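Local coordinates for protein putative NADH dehydrogenase/NAD(P)H nitroreductase (Parabacteroides distasonis, PDB 3M5K) that binds flavin mononucleotide and probably acts as an FMN-dependent oxidoreductase of the nitroreductase family, at residues R47-F52 / I88-A93; A60-A65 / M73-R78; T119-Y124 / I141-V146. One frame throughout, in Å; residues are numbered along the deposited sequence. Where two conformers were deposited one is given.

How the contacts relate
All three contacts belong to one nitroreductase-type α+β subunit of a dimer whose FMN sites draw on both chains. Contact 3 pairs strands 115-120 and 141-150 and carries the flavin on its outer side, through T119 and A120. Contact 2 packs against it, L74 CD2 lying 3.6 Å from V146 CG1 and M73 SE 4.0 Å from T119 CG2; M73 also touches FMN. Contact 1 meets contact 3 at the start of strand 141-150, with E51 CG 4.1 Å from I141 CD1, and both reach the second subunit. Contacts 1 and 2 do not touch: their centres are about 26 Å apart and nearest atoms about 11 Å, although contact 2 is nested in the loop contact 1 closes.

Contact 1. Residues R47-F52 / I88-A93; sequences RRPWEF and IKSSNA
One face of the W50 indole is packed by its own chain: R48 CA lies 3.9 Å above the ring plane, offset toward the rim, and P49 CD joins it on the same face. The indole points away from 88-93, touching D97 and C98 of helix 94-111; what meets the loop is the puckered ring of P49. Its CB sits 3.8 Å from S90 CB and packs against K89 CB, while CG also reaches the serine methylene; S90 OG, anti to the backbone N (chi1 -175°), is turned off this apolar patch. Alongside, the methylenes of R47, bent at chi2 (-69°), pass the K89 carbonyl, with CG 3.7 Å from O.

K89 crosses the gap extended beyond CG, and two waters take up its ammonium. Water 1 accepts from K89 NZ at 2.9 Å and donates to R48 O at 2.9 Å. Water 2 accepts from NZ at 2.8 Å and has E51 OE2 at 2.8 Å and W50 O at 3.1 Å as acceptors, although more acceptors surround it than it has protons. The E51 and K89 charges are thus linked through water, NZ and OE2 being too far apart for a salt bridge; E51 OE1 is hydrogen-bonded to H168 of the second subunit, and R48 forms a salt bridge with D46 near FMN. The chemistry implies a small apolar seam beside a water-bridged polar edge, where the lysine probably offsets part of the carboxylate's charge close to the point at which F52 carries the sheet into the neighbouring chain.

Contact 2. Residues A60-A65 / M73-R78; sequences ALDTMA and MLKETR
In this part of the nitroreductase fold, helix 58-67 is followed by a connection that turns back through a 3-10 turn including 73-75 and leads into strand 79-86, and the turn packs against the helix it has just left. L61 and L74 cross at about a right angle, tip to tip, with CD2 4.0 Å from CD2. Both have CG anti to the carbonyl carbon (chi1 -72° and -76°), and their CD2 branches meet. L74 inserts between helix residues: its CB lies 3.6 Å from L61 O and 3.8 Å from A65 CB, and its CD1 reaches M64 CB at 3.9 Å, M64 being selenomethionine. The other branch of L61, CD1, lies against the carbonyls of T77 and R78, and A65 CB abuts K75 N at 3.7 Å.

At the solvent side D62 and K75 likewise cross at about a right angle, but their charges do not meet. The carboxylate approaches the lysine's aliphatic stem, OD1 to CG 3.4 Å, while NZ runs on to a salt bridge with E66 and D62 has its own with R58. Between them a water donates two hydrogen bonds, 2.9 Å to D62 OD1 and 2.8 Å to K75 O.

Contact 3. Residues T119-Y124 / I141-V146; sequences TAVYPY and IMPLNV. With FMN (flavin mononucleotide), chain C.
T119 opens the segment in an antiparallel hydrogen-bonded pair with V146: its N donates to V146 O at 3.0 Å and its O accepts from V146 N at 2.9 Å. OG1, held between the backbone N and carbonyl carbon (chi1 75°), adds a 2.7 Å bond on a lone pair of V146 O, so two donors grip that oxygen. T119 CA also lies 3.5 Å from C4 of the flavin. A120, in a non-hydrogen-bonded pair with N145, turns its amide to the cofactor, donating to FMN O4 at 3.3 Å (N-H...O 153°), N5 lying just as near; its methyl faces the N5 and C6 region.

Regular pairing then ends. V121 N reaches L144 O at 3.0 Å from 37° above the carbonyl plane, and its two methyls divide: CG1 meets P143 CG, CG2 meets V146 CG2 at 3.7 Å. Y122 N bonds to P143 O at 3.2 Å, and ring atoms CD1 and CD2 touch M142 CG and L144 CD1 respectively, both obliquely. P123, after a cis peptide, sets CB over the centre of one ring face. Y124 N closes a turn onto V121 O at the N-cap of helix 125-135, and its ring edge meets A120 CB. An outer strand whose backbone amide serves the flavin's O4 edge, before the chain enters a helix, is characteristic of the FMN site of the nitroreductase fold.

Contact 1. Residues R47-F52 / I88-A93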
loop_
_atom_site.group_PDB
_atom_site.type_symbol
_atom_site.label_atom_id
_atom_site.label_comp_id
_atom_site.label_asym_id
_atom_site.label_seq_id
_atom_site.Cartn_x
_atom_site.Cartn_y
_atom_site.Cartn_z
ATOM N N ARG A 47 -0.543 10.303 -11.530
ATOM C CA ARG A 47 0.058 11.594 -11.140
ATOM C C ARG A 47 1.461 11.441 -10.562
ATOM O O ARG A 47 2.337 12.313 -10.759
ATOM C CB ARG A 47 -0.797 12.313 -10.100
ATOM C CG ARG A 47 -2.200 12.615 -10.506
ATOM C CD ARG A 47 -2.290 13.650 -11.562
ATOM N NE ARG A 47 -3.691 14.006 -11.777
ATOM C CZ ARG A 47 -4.121 14.971 -12.582
ATOM N NH1 ARG A 47 -3.258 15.720 -13.275
ATOM N NH2 ARG A 47 -5.429 15.191 -12.694
ATOM N N ARG A 48 1.678 10.322 -9.866
ATOM C CA ARG A 48 2.948 10.017 -9.226
ATOM C C ARG A 48 3.353 11.077 -8.184
ATOM O O ARG A 48 4.447 11.691 -8.270
ATOM C CB ARG A 48 4.047 9.791 -10.250
ATOM C CG ARG A 48 3.642 8.797 -11.353
ATOM C CD ARG A 48 4.706 8.618 -12.376
ATOM N NE ARG A 48 4.171 7.832 -13.484
ATOM C CZ ARG A 48 4.855 7.504 -14.568
ATOM N NH1 ARG A 48 6.133 7.852 -14.706
ATOM N NH2 ARG A 48 4.259 6.799 -15.514
ATOM N N PRO A 49 2.481 11.286 -7.208
ATOM C CA PRO A 49 2.654 12.436 -6.309
ATOM C C PRO A 49 3.591 12.220 -5.117
ATOM O O PRO A 49 3.573 13.000 -4.176
ATOM C CB PRO A 49 1.230 12.697 -5.838
ATOM C CG PRO A 49 0.665 11.290 -5.720
ATOM C CD PRO A 49 1.244 10.527 -6.896
ATOM N N TRP A 50 4.395 11.174 -5.158
ATOM C CA TRP A 50 5.270 10.825 -4.070
ATOM C C TRP A 50 6.636 11.547 -4.135
ATOM O O TRP A 50 7.118 11.920 -5.202
ATOM C CB TRP A 50 5.475 9.320 -4.025
ATOM C CG TRP A 50 5.663 8.687 -5.405
ATOM C CD1 TRP A 50 6.676 8.900 -6.280
ATOM C CD2 TRP A 50 4.747 7.801 -6.056
ATOM N NE1 TRP A 50 6.474 8.167 -7.433
ATOM C CE2 TRP A 50 5.287 7.487 -7.308
ATOM C CE3 TRP A 50 3.524 7.227 -5.683
ATOM C CZ2 TRP A 50 4.661 6.604 -8.182
ATOM C CZ3 TRP A 50 2.905 6.355 -6.564
ATOM C CH2 TRP A 50 3.486 6.051 -7.782
ATOM N N GLU A 51 7.227 11.712 -2.963
ATOM C CA GLU A 51 8.580 12.284 -2.773
ATOM C C GLU A 51 9.196 11.482 -1.637
ATOM O O GLU A 51 8.533 11.236 -0.626
ATOM C CB GLU A 51 8.520 13.763 -2.383
ATOM C CG GLU A 51 7.839 14.681 -3.391
ATOM C CD GLU A 51 8.674 14.964 -4.632
ATOM O OE1 GLU A 51 9.898 14.691 -4.623
ATOM O OE2 GLU A 51 8.086 15.450 -5.621
ATOM N N PHE A 52 10.455 11.075 -1.799
ATOM C CA PHE A 52 11.155 10.260 -0.848
ATOM C C PHE A 52 12.340 11.020 -0.247
ATOM O O PHE A 52 13.215 11.516 -0.985
ATOM C CB PHE A 52 11.689 9.007 -1.538
ATOM C CG PHE A 52 10.589 8.128 -2.087
ATOM C CD1 PHE A 52 10.059 8.386 -3.344
ATOM C CD2 PHE A 52 10.065 7.097 -1.326
ATOM C CE1 PHE A 52 9.018 7.602 -3.860
ATOM C CE2 PHE A 52 8.978 6.278 -1.841
ATOM C CZ PHE A 52 8.491 6.537 -3.101
ATOM N N ILE A 88 -0.558 19.279 -4.024
ATOM C CA ILE A 88 -0.951 19.972 -5.256
ATOM C C ILE A 88 -1.153 18.975 -6.432
ATOM O O ILE A 88 -2.098 19.119 -7.189
ATOM C CB ILE A 88 0.074 21.038 -5.648
ATOM C CG1 ILE A 88 0.046 22.182 -4.656
ATOM C CG2 ILE A 88 -0.169 21.615 -7.048
ATOM C CD1 ILE A 88 1.267 23.168 -4.858
ATOM N N LYS A 89 -0.276 17.989 -6.566
ATOM C CA LYS A 89 -0.342 17.009 -7.657
ATOM C C LYS A 89 -1.551 16.105 -7.493
ATOM O O LYS A 89 -2.182 15.741 -8.471
ATOM C CB LYS A 89 0.926 16.183 -7.727
ATOM C CG LYS A 89 2.168 16.945 -8.270
ATOM C CD LYS A 89 3.341 16.038 -8.390
ATOM C CE LYS A 89 4.591 16.724 -8.954
ATOM N NZ LYS A 89 5.707 15.716 -9.089
ATOM N N SER A 90 -1.887 15.735 -6.264
ATOM C CA SER A 90 -3.032 14.827 -6.039
ATOM C C SER A 90 -3.690 15.053 -4.696
ATOM O O SER A 90 -3.447 14.315 -3.748
ATOM C CB SER A 90 -2.538 13.392 -6.202
ATOM O OG SER A 90 -3.588 12.453 -6.106
ATOM N N SER A 91 -4.545 16.074 -4.598
ATOM C CA SER A 91 -5.071 16.431 -3.288
ATOM C C SER A 91 -6.020 15.369 -2.729
ATOM O O SER A 91 -6.118 15.232 -1.521
ATOM C CB SER A 91 -5.745 17.797 -3.292
ATOM O OG SER A 91 -6.900 17.730 -4.039
ATOM N N ASN A 92 -6.649 14.579 -3.601
ATOM C CA ASN A 92 -7.577 13.519 -3.174
ATOM C C ASN A 92 -7.067 12.068 -3.240
ATOM O O ASN A 92 -7.836 11.130 -2.983
ATOM C CB ASN A 92 -8.877 13.636 -3.968
ATOM C CG ASN A 92 -9.624 14.909 -3.660
ATOM O OD1 ASN A 92 -9.872 15.236 -2.491
ATOM N ND2 ASN A 92 -9.981 15.638 -4.703
ATOM N N ALA A 93 -5.800 11.860 -3.615
ATOM C CA ALA A 93 -5.259 10.503 -3.713
ATOM C C ALA A 93 -3.824 10.320 -3.261
ATOM O O ALA A 93 -3.361 9.163 -3.185
ATOM C CB ALA A 93 -5.482 9.897 -5.149
HETATM O O HOH W 1 5.200 13.267 -10.599
HETATM O O HOH W 2 5.834 14.210 -6.773
#

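Contact 2. Residues A60-A65 / M73-R78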
loop_
_atom_site.group_PDB
_atom_site.type_symbol
_atom_site.label_atom_id
_atom_site.label_comp_id
_atom_site.label_asym_id
_atom_site.label_seq_id
_atom_site.Cartn_x
_atom_site.Cartn_y
_atom_site.Cartn_z
ATOM N N ALA A 60 19.262 15.160 12.788
ATOM C CA ALA A 60 17.847 15.133 12.368
ATOM C C ALA A 60 17.158 13.859 12.866
ATOM O O ALA A 60 16.017 13.891 13.350
ATOM C CB ALA A 60 17.718 15.280 10.813
ATOM N N LEU A 61 17.851 12.734 12.759
ATOM C CA LEU A 61 17.287 11.446 13.172
ATOM C C LEU A 61 17.002 11.441 14.669
ATOM O O LEU A 61 15.907 11.042 15.126
ATOM C CB LEU A 61 18.194 10.281 12.800
ATOM C CG LEU A 61 18.327 9.851 11.331
ATOM C CD1 LEU A 61 19.507 8.869 11.140
ATOM C CD2 LEU A 61 16.972 9.296 10.787
ATOM N N ASP A 62 17.976 11.926 15.429
ATOM C CA ASP A 62 17.817 12.016 16.887
ATOM C C ASP A 62 16.735 13.017 17.326
ATOM O O ASP A 62 16.028 12.741 18.255
ATOM C CB ASP A 62 19.143 12.413 17.534
ATOM C CG ASP A 62 20.198 11.326 17.465
ATOM O OD1 ASP A 62 19.894 10.170 17.160
ATOM O OD2 ASP A 62 21.379 11.673 17.727
ATOM N N THR A 63 16.621 14.166 16.645
ATOM C CA THR A 63 15.641 15.180 16.986
ATOM C C THR A 63 14.226 14.640 16.705
ATOM O O THR A 63 13.323 14.778 17.522
ATOM C CB THR A 63 15.910 16.515 16.262
ATOM O OG1 THR A 63 17.205 17.001 16.624
ATOM C CG2 THR A 63 14.804 17.579 16.586
HETATM N N MSE A 64 14.048 13.993 15.554
HETATM C CA MSE A 64 12.777 13.322 15.272
HETATM C C MSE A 64 12.427 12.226 16.280
HETATM O O MSE A 64 11.314 12.208 16.797
HETATM C CB MSE A 64 12.769 12.814 13.826
HETATM C CG MSE A 64 12.693 13.989 12.832
HETATM SE SE MSE A 64 12.380 13.257 10.987
HETATM C CE MSE A 64 14.063 12.429 10.804
ATOM N N ALA A 65 13.384 11.345 16.601
ATOM C CA ALA A 65 13.209 10.357 17.672
ATOM C C ALA A 65 12.670 10.989 18.975
ATOM O O ALA A 65 11.709 10.488 19.557
ATOM C CB ALA A 65 14.528 9.632 17.932
HETATM N N MSE A 73 12.928 4.482 17.925
HETATM C CA MSE A 73 13.953 3.661 17.262
HETATM C C MSE A 73 14.798 4.420 16.234
HETATM O O MSE A 73 15.871 3.949 15.834
HETATM C CB MSE A 73 13.322 2.404 16.631
HETATM C CG MSE A 73 12.708 2.572 15.236
HETATM SE SE MSE A 73 11.104 3.640 15.310
HETATM C CE MSE A 73 9.918 2.272 16.028
ATOM N N LEU A 74 14.338 5.602 15.826
ATOM C CA LEU A 74 15.124 6.476 14.943
ATOM C C LEU A 74 16.515 6.785 15.543
ATOM O O LEU A 74 17.466 7.038 14.818
ATOM C CB LEU A 74 14.388 7.786 14.640
ATOM C CG LEU A 74 13.247 7.640 13.631
ATOM C CD1 LEU A 74 12.377 8.906 13.605
ATOM C CD2 LEU A 74 13.802 7.306 12.246
ATOM N N LYS A 75 16.605 6.769 16.873
ATOM C CA LYS A 75 17.896 6.982 17.562
ATOM C C LYS A 75 18.861 5.830 17.343
ATOM O O LYS A 75 20.076 6.007 17.494
ATOM C CB LYS A 75 17.671 7.179 19.062
ATOM C CG LYS A 75 18.329 8.423 19.564
ATOM C CD LYS A 75 17.867 8.814 20.949
ATOM C CE LYS A 75 17.772 10.336 21.074
ATOM N NZ LYS A 75 17.364 10.687 22.459
ATOM N N GLU A 76 18.316 4.664 16.984
ATOM C CA GLU A 76 19.062 3.425 16.856
ATOM C C GLU A 76 19.235 2.929 15.419
ATOM O O GLU A 76 19.527 1.760 15.206
ATOM C CB GLU A 76 18.386 2.323 17.687
ATOM C CG GLU A 76 18.037 2.742 19.123
ATOM C CD GLU A 76 19.246 3.251 19.915
ATOM O OE1 GLU A 76 20.402 2.858 19.598
ATOM O OE2 GLU A 76 19.040 4.054 20.866
ATOM N N THR A 77 19.071 3.817 14.439
ATOM C CA THR A 77 19.386 3.476 13.064
ATOM C C THR A 77 20.227 4.557 12.435
ATOM O O THR A 77 20.228 5.682 12.910
ATOM C CB THR A 77 18.085 3.273 12.218
ATOM O OG1 THR A 77 18.448 2.932 10.873
ATOM C CG2 THR A 77 17.180 4.531 12.248
ATOM N N ARG A 78 20.931 4.209 11.359
ATOM C CA ARG A 78 21.732 5.171 10.630
ATOM C C ARG A 78 20.969 5.738 9.446
ATOM O O ARG A 78 21.436 6.671 8.803
ATOM C CB ARG A 78 23.040 4.528 10.153
ATOM C CG ARG A 78 23.971 4.101 11.289
ATOM C CD ARG A 78 25.256 3.522 10.758
ATOM N NE ARG A 78 26.182 3.195 11.850
ATOM C CZ ARG A 78 26.922 4.087 12.518
ATOM N NH1 ARG A 78 26.902 5.386 12.213
ATOM N NH2 ARG A 78 27.721 3.672 13.499
HETATM O O HOH W 3 21.578 8.156 18.384
#

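Contact 3. Residues T119-Y124 / I141-V146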
loop_
_atom_site.group_PDB
_atom_site.type_symbol
_atom_site.label_atom_id
_atom_site.label_comp_id
_atom_site.label_asym_id
_atom_site.label_seq_id
_atom_site.Cartn_x
_atom_site.Cartn_y
_atom_site.Cartn_z
ATOM N N THR A 119 6.230 4.039 10.506
ATOM C CA THR A 119 5.814 4.860 11.658
ATOM C C THR A 119 5.026 6.047 11.140
ATOM O O THR A 119 5.470 6.758 10.236
ATOM C CB THR A 119 6.974 5.278 12.610
ATOM O OG1 THR A 119 7.776 6.323 12.041
ATOM C CG2 THR A 119 7.859 4.023 12.954
ATOM N N ALA A 120 3.859 6.257 11.722
ATOM C CA ALA A 120 2.925 7.246 11.192
ATOM C C ALA A 120 3.394 8.671 11.423
ATOM O O ALA A 120 3.969 8.974 12.471
ATOM C CB ALA A 120 1.531 7.062 11.810
ATOM N N VAL A 121 3.130 9.548 10.451
ATOM C CA VAL A 121 3.252 10.987 10.648
ATOM C C VAL A 121 1.859 11.611 10.460
ATOM O O VAL A 121 1.116 11.819 11.426
ATOM C CB VAL A 121 4.383 11.583 9.765
ATOM C CG1 VAL A 121 4.488 13.078 9.958
ATOM C CG2 VAL A 121 5.721 10.885 10.070
ATOM N N TYR A 122 1.447 11.799 9.209
ATOM C CA TYR A 122 0.062 12.025 8.879
ATOM C C TYR A 122 -0.788 10.876 9.469
ATOM O O TYR A 122 -0.351 9.706 9.439
ATOM C CB TYR A 122 -0.099 12.072 7.331
ATOM C CG TYR A 122 -1.530 12.169 6.833
ATOM C CD1 TYR A 122 -2.098 13.403 6.528
ATOM C CD2 TYR A 122 -2.293 11.021 6.602
ATOM C CE1 TYR A 122 -3.404 13.499 6.025
ATOM C CE2 TYR A 122 -3.559 11.103 6.112
ATOM C CZ TYR A 122 -4.126 12.337 5.827
ATOM O OH TYR A 122 -5.420 12.398 5.350
ATOM N N PRO A 123 -1.991 11.195 9.993
ATOM C CA PRO A 123 -2.704 12.483 10.029
ATOM C C PRO A 123 -2.510 13.321 11.312
ATOM O O PRO A 123 -3.320 14.224 11.575
ATOM C CB PRO A 123 -4.172 12.045 9.954
ATOM C CG PRO A 123 -4.170 10.802 10.766
ATOM C CD PRO A 123 -2.842 10.127 10.536
ATOM N N TYR A 124 -1.451 13.040 12.060
ATOM C CA TYR A 124 -1.269 13.654 13.418
ATOM C C TYR A 124 -0.528 14.991 13.327
ATOM O O TYR A 124 0.680 15.016 13.016
ATOM C CB TYR A 124 -0.494 12.705 14.330
ATOM C CG TYR A 124 -1.125 11.373 14.466
ATOM C CD1 TYR A 124 -2.232 11.181 15.301
ATOM C CD2 TYR A 124 -0.672 10.285 13.720
ATOM C CE1 TYR A 124 -2.834 9.951 15.405
ATOM C CE2 TYR A 124 -1.276 9.034 13.839
ATOM C CZ TYR A 124 -2.352 8.884 14.672
ATOM O OH TYR A 124 -2.945 7.646 14.786
ATOM N N ILE A 141 3.943 19.737 0.533
ATOM C CA ILE A 141 4.512 18.400 0.708
ATOM C C ILE A 141 4.112 17.884 2.087
ATOM O O ILE A 141 4.439 18.502 3.113
ATOM C CB ILE A 141 6.049 18.398 0.506
ATOM C CG1 ILE A 141 6.403 18.909 -0.910
ATOM C CG2 ILE A 141 6.616 17.005 0.835
ATOM C CD1 ILE A 141 5.889 18.049 -2.096
HETATM N N MSE A 142 3.358 16.786 2.114
HETATM C CA MSE A 142 2.870 16.184 3.372
HETATM C C MSE A 142 3.615 14.897 3.684
HETATM O O MSE A 142 3.577 13.947 2.904
HETATM C CB MSE A 142 1.379 15.869 3.265
HETATM C CG MSE A 142 0.781 15.191 4.494
HETATM SE SE MSE A 142 1.004 16.226 6.131
HETATM C CE MSE A 142 0.245 17.897 5.391
ATOM N N PRO A 143 4.281 14.838 4.846
ATOM C CA PRO A 143 4.884 13.560 5.222
ATOM C C PRO A 143 3.874 12.503 5.708
ATOM O O PRO A 143 3.081 12.761 6.631
ATOM C CB PRO A 143 5.854 13.943 6.345
ATOM C CG PRO A 143 5.187 15.176 6.986
ATOM C CD PRO A 143 4.569 15.914 5.847
ATOM N N LEU A 144 3.895 11.332 5.048
ATOM C CA LEU A 144 2.978 10.252 5.392
ATOM C C LEU A 144 3.524 9.483 6.602
ATOM O O LEU A 144 2.788 9.124 7.514
ATOM C CB LEU A 144 2.784 9.259 4.231
ATOM C CG LEU A 144 1.820 8.088 4.551
ATOM C CD1 LEU A 144 0.399 8.604 4.972
ATOM C CD2 LEU A 144 1.749 7.163 3.294
ATOM N N ASN A 145 4.813 9.200 6.554
ATOM C CA ASN A 145 5.447 8.285 7.522
ATOM C C ASN A 145 6.943 8.521 7.636
ATOM O O ASN A 145 7.520 9.224 6.828
ATOM C CB ASN A 145 5.133 6.813 7.165
ATOM C CG ASN A 145 5.495 6.448 5.731
ATOM O OD1 ASN A 145 6.461 6.967 5.162
ATOM N ND2 ASN A 145 4.694 5.568 5.120
ATOM N N VAL A 146 7.555 7.933 8.665
ATOM C CA VAL A 146 8.988 7.732 8.701
ATOM C C VAL A 146 9.237 6.243 8.748
ATOM O O VAL A 146 8.658 5.520 9.577
ATOM C CB VAL A 146 9.687 8.445 9.934
ATOM C CG1 VAL A 146 11.235 8.253 9.838
ATOM C CG2 VAL A 146 9.256 9.934 10.035
HETATM N N1 FMN C . 4.686 1.175 14.305
HETATM C C2 FMN C . 5.378 1.965 15.212
HETATM O O2 FMN C . 6.275 1.495 15.924
HETATM N N3 FMN C . 5.078 3.304 15.326
HETATM C C4 FMN C . 4.078 3.913 14.600
HETATM O O4 FMN C . 3.892 5.109 14.765
HETATM C C4A FMN C . 3.350 3.131 13.686
HETATM N N5 FMN C . 2.301 3.682 12.940
HETATM C C5A FMN C . 1.757 2.922 11.909
HETATM C C6 FMN C . 0.860 3.540 11.041
HETATM C C7 FMN C . 0.308 2.863 9.950
HETATM C C7M FMN C . -0.645 3.696 9.080
HETATM C C8 FMN C . 0.678 1.494 9.707
HETATM C C8M FMN C . 0.160 0.653 8.553
HETATM C C9 FMN C . 1.560 0.881 10.578
HETATM C C9A FMN C . 2.125 1.578 11.704
HETATM N N10 FMN C . 3.014 0.959 12.629
HETATM C C10 FMN C . 3.679 1.753 13.551
HETATM C "C1'" FMN C . 3.401 -0.496 12.562
HETATM C "C2'" FMN C . 2.272 -1.343 13.168
HETATM O "O2'" FMN C . 2.350 -1.345 14.588
HETATM C "C3'" FMN C . 2.329 -2.787 12.639
HETATM O "O3'" FMN C . 2.173 -2.828 11.229
HETATM C "C4'" FMN C . 1.336 -3.711 13.335
HETATM O "O4'" FMN C . 1.636 -3.850 14.733
HETATM C "C5'" FMN C . 1.319 -5.076 12.647
HETATM O "O5'" FMN C . 2.580 -5.713 12.760
HETATM P P FMN C . 3.459 -6.177 11.490
HETATM O O1P FMN C . 2.617 -7.176 10.707
HETATM O O2P FMN C . 3.885 -4.970 10.648
HETATM O O3P FMN C . 4.705 -6.805 12.049
#